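Local coordinates for putative 6-phosphogluconolactonase (Neisseria gonorrhoeae, PDB 3LHI), which probably hydrolyses 6-phosphogluconolactone to 6-phosphogluconate, the second step of the oxidative pentose phosphate pathway, at residues L84-L89 with V103-T108. Sequence-based numbering, arbitrary orientation.
With EDO (1,2-ethanediol), chain C.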
loop_
_atom_site.group_PDB
_atom_site.type_symbol
_atom_site.label_atom_id
_atom_site.label_comp_id
_atom_site.label_asym_id
_atom_site.label_seq_id
_atom_site.Cartn_x
_atom_site.Cartn_y
_atom_site.Cartn_z
ATOM N N LEU A 84 8.726 -1.203 9.703
ATOM C CA LEU A 84 8.777 -2.357 8.797
ATOM C C LEU A 84 9.589 -2.012 7.581
ATOM O O LEU A 84 10.574 -2.699 7.300
ATOM C CB LEU A 84 7.369 -2.798 8.357
ATOM C CG LEU A 84 7.336 -3.919 7.333
ATOM C CD1 LEU A 84 7.519 -5.259 8.072
ATOM C CD2 LEU A 84 5.998 -3.789 6.515
ATOM N N VAL A 85 9.155 -0.961 6.865
ATOM C CA VAL A 85 9.751 -0.549 5.628
ATOM C C VAL A 85 11.229 -0.140 5.825
ATOM O O VAL A 85 12.091 -0.453 4.983
ATOM C CB VAL A 85 8.903 0.537 4.951
ATOM C CG1 VAL A 85 9.612 1.169 3.766
ATOM C CG2 VAL A 85 7.561 -0.072 4.518
ATOM N N ARG A 86 11.539 0.513 6.926
ATOM C CA ARG A 86 12.914 0.851 7.224
ATOM C C ARG A 86 13.755 -0.415 7.405
ATOM O O ARG A 86 14.887 -0.451 6.946
ATOM C CB ARG A 86 12.990 1.757 8.425
ATOM C CG ARG A 86 12.621 3.184 8.041
ATOM C CD ARG A 86 12.441 4.078 9.276
ATOM N NE ARG A 86 12.248 5.459 8.869
ATOM C CZ ARG A 86 11.865 6.432 9.678
ATOM N NH1 ARG A 86 11.547 6.177 10.909
ATOM N NH2 ARG A 86 11.811 7.687 9.219
ATOM N N GLU A 87 13.198 -1.436 8.029
ATOM C CA GLU A 87 13.957 -2.669 8.305
ATOM C C GLU A 87 14.208 -3.415 6.989
ATOM O O GLU A 87 15.304 -3.937 6.792
ATOM C CB GLU A 87 13.217 -3.560 9.289
ATOM C CG GLU A 87 13.928 -4.894 9.577
ATOM C CD GLU A 87 13.429 -5.667 10.765
ATOM O OE1 GLU A 87 12.369 -5.330 11.341
ATOM O OE2 GLU A 87 14.141 -6.619 11.141
ATOM N N TYR A 88 13.208 -3.529 6.123
ATOM C CA TYR A 88 13.284 -4.467 5.029
ATOM C C TYR A 88 13.420 -3.901 3.648
ATOM O O TYR A 88 13.821 -4.615 2.750
ATOM C CB TYR A 88 12.101 -5.425 5.106
ATOM C CG TYR A 88 11.998 -6.302 6.349
ATOM C CD1 TYR A 88 12.825 -7.397 6.523
ATOM C CD2 TYR A 88 11.020 -6.064 7.308
ATOM C CE1 TYR A 88 12.677 -8.218 7.594
ATOM C CE2 TYR A 88 10.879 -6.899 8.386
ATOM C CZ TYR A 88 11.686 -7.998 8.481
ATOM O OH TYR A 88 11.466 -8.854 9.572
ATOM N N LEU A 89 13.026 -2.644 3.439
ATOM C CA LEU A 89 13.082 -2.033 2.111
ATOM C C LEU A 89 14.141 -0.947 1.973
ATOM O O LEU A 89 14.804 -0.906 0.950
ATOM C CB LEU A 89 11.685 -1.454 1.760
ATOM C CG LEU A 89 11.588 -0.780 0.357
ATOM C CD1 LEU A 89 11.996 -1.704 -0.812
ATOM C CD2 LEU A 89 10.112 -0.257 0.166
ATOM N N VAL A 103 3.571 9.165 9.613
ATOM C CA VAL A 103 3.634 9.498 11.052
ATOM C C VAL A 103 4.995 10.131 11.286
ATOM O O VAL A 103 6.041 9.656 10.779
ATOM C CB VAL A 103 3.467 8.207 11.937
ATOM C CG1 VAL A 103 3.707 8.498 13.413
ATOM C CG2 VAL A 103 2.050 7.681 11.786
ATOM N N GLU A 104 5.012 11.217 12.072
ATOM C CA GLU A 104 6.234 11.952 12.358
ATOM C C GLU A 104 7.134 11.187 13.315
ATOM O O GLU A 104 6.661 10.728 14.358
ATOM C CB GLU A 104 5.837 13.318 12.964
ATOM C CG GLU A 104 6.971 14.306 13.024
ATOM C CD GLU A 104 6.543 15.715 13.415
ATOM O OE1 GLU A 104 5.352 15.909 13.728
ATOM O OE2 GLU A 104 7.440 16.583 13.379
ATOM N N ASP A 105 8.415 11.092 12.983
ATOM C CA ASP A 105 9.407 10.496 13.882
ATOM C C ASP A 105 9.527 11.305 15.176
ATOM O O ASP A 105 9.415 12.539 15.153
ATOM C CB ASP A 105 10.785 10.444 13.225
ATOM C CG ASP A 105 10.879 9.471 12.072
ATOM O OD1 ASP A 105 10.164 8.430 12.103
ATOM O OD2 ASP A 105 11.706 9.753 11.182
ATOM N N GLY A 106 9.778 10.614 16.275
ATOM C CA GLY A 106 10.037 11.269 17.549
ATOM C C GLY A 106 8.829 11.571 18.389
ATOM O O GLY A 106 8.955 12.029 19.521
ATOM N N LYS A 107 7.655 11.318 17.853
ATOM C CA LYS A 107 6.431 11.500 18.591
ATOM C C LYS A 107 6.014 10.237 19.316
ATOM O O LYS A 107 5.994 9.158 18.734
ATOM C CB LYS A 107 5.319 11.953 17.644
ATOM C CG LYS A 107 5.620 13.242 16.920
ATOM C CD LYS A 107 5.704 14.452 17.864
ATOM C CE LYS A 107 5.825 15.737 17.065
ATOM N NZ LYS A 107 6.317 16.834 17.886
ATOM N N THR A 108 5.685 10.361 20.595
ATOM C CA THR A 108 5.286 9.223 21.392
ATOM C C THR A 108 3.749 9.071 21.335
ATOM O O THR A 108 3.082 9.920 20.737
ATOM C CB THR A 108 5.840 9.389 22.822
ATOM O OG1 THR A 108 5.208 10.502 23.460
ATOM C CG2 THR A 108 7.366 9.671 22.770
HETATM C C1 EDO C . 9.091 -3.379 13.566
HETATM O O1 EDO C . 8.633 -4.684 14.041
HETATM C C2 EDO C . 10.158 -3.411 12.456
HETATM O O2 EDO C . 9.858 -4.331 11.384
#
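A two-pronged surface salt bridge between R86 and D105 joins helix 81-88 to the loop that follows strand 98-99. D105 is the second residue of a type II beta turn running from E104 to K107. G106 takes the third place, with a positive phi that calls for glycine. The two backbones stay well apart, with the CA atoms of R86 and D105 12.2 Å from each other. Side chains alone span the gap, reaching toward each other from either end. R86 has its CG beside the backbone N (chi1 -78°) and an extended chain from there to NE, which carries the guanidinium across to the turn. The grip is end-on, with one nitrogen for each carboxylate oxygen. R86 NH1 donates to D105 OD1 at 2.9 Å, and R86 NH2 donates to D105 OD2, also at 2.9 Å. Both bonds are moderately bent, with N-H...O angles near 156°. The carboxylate lies at the guanidinium edge, but the two planes are twisted 42° apart. D105 OD2 uses its syn lone pair. D105 OD1 is also met on its syn side, though from out of the carboxylate plane. T75 OG1 is a second hydrogen-bonding partner of D105 OD1, and W99 forms a cation-pi contact with the R86 guanidinium. On the same helix, E87 OE1 accepts a hydrogen bond of 2.7 Å from O2 of a 1,2-ethanediol molecule, probably left from crystallisation. That molecule is also hydrogen-bonded to A78 O. The paired charges tie a surface turn to the helix by a long polar link with little buried surface. Two bonds restrict rotation of both flat groups, and the neighbouring opposite charges probably favour the ionised form of each.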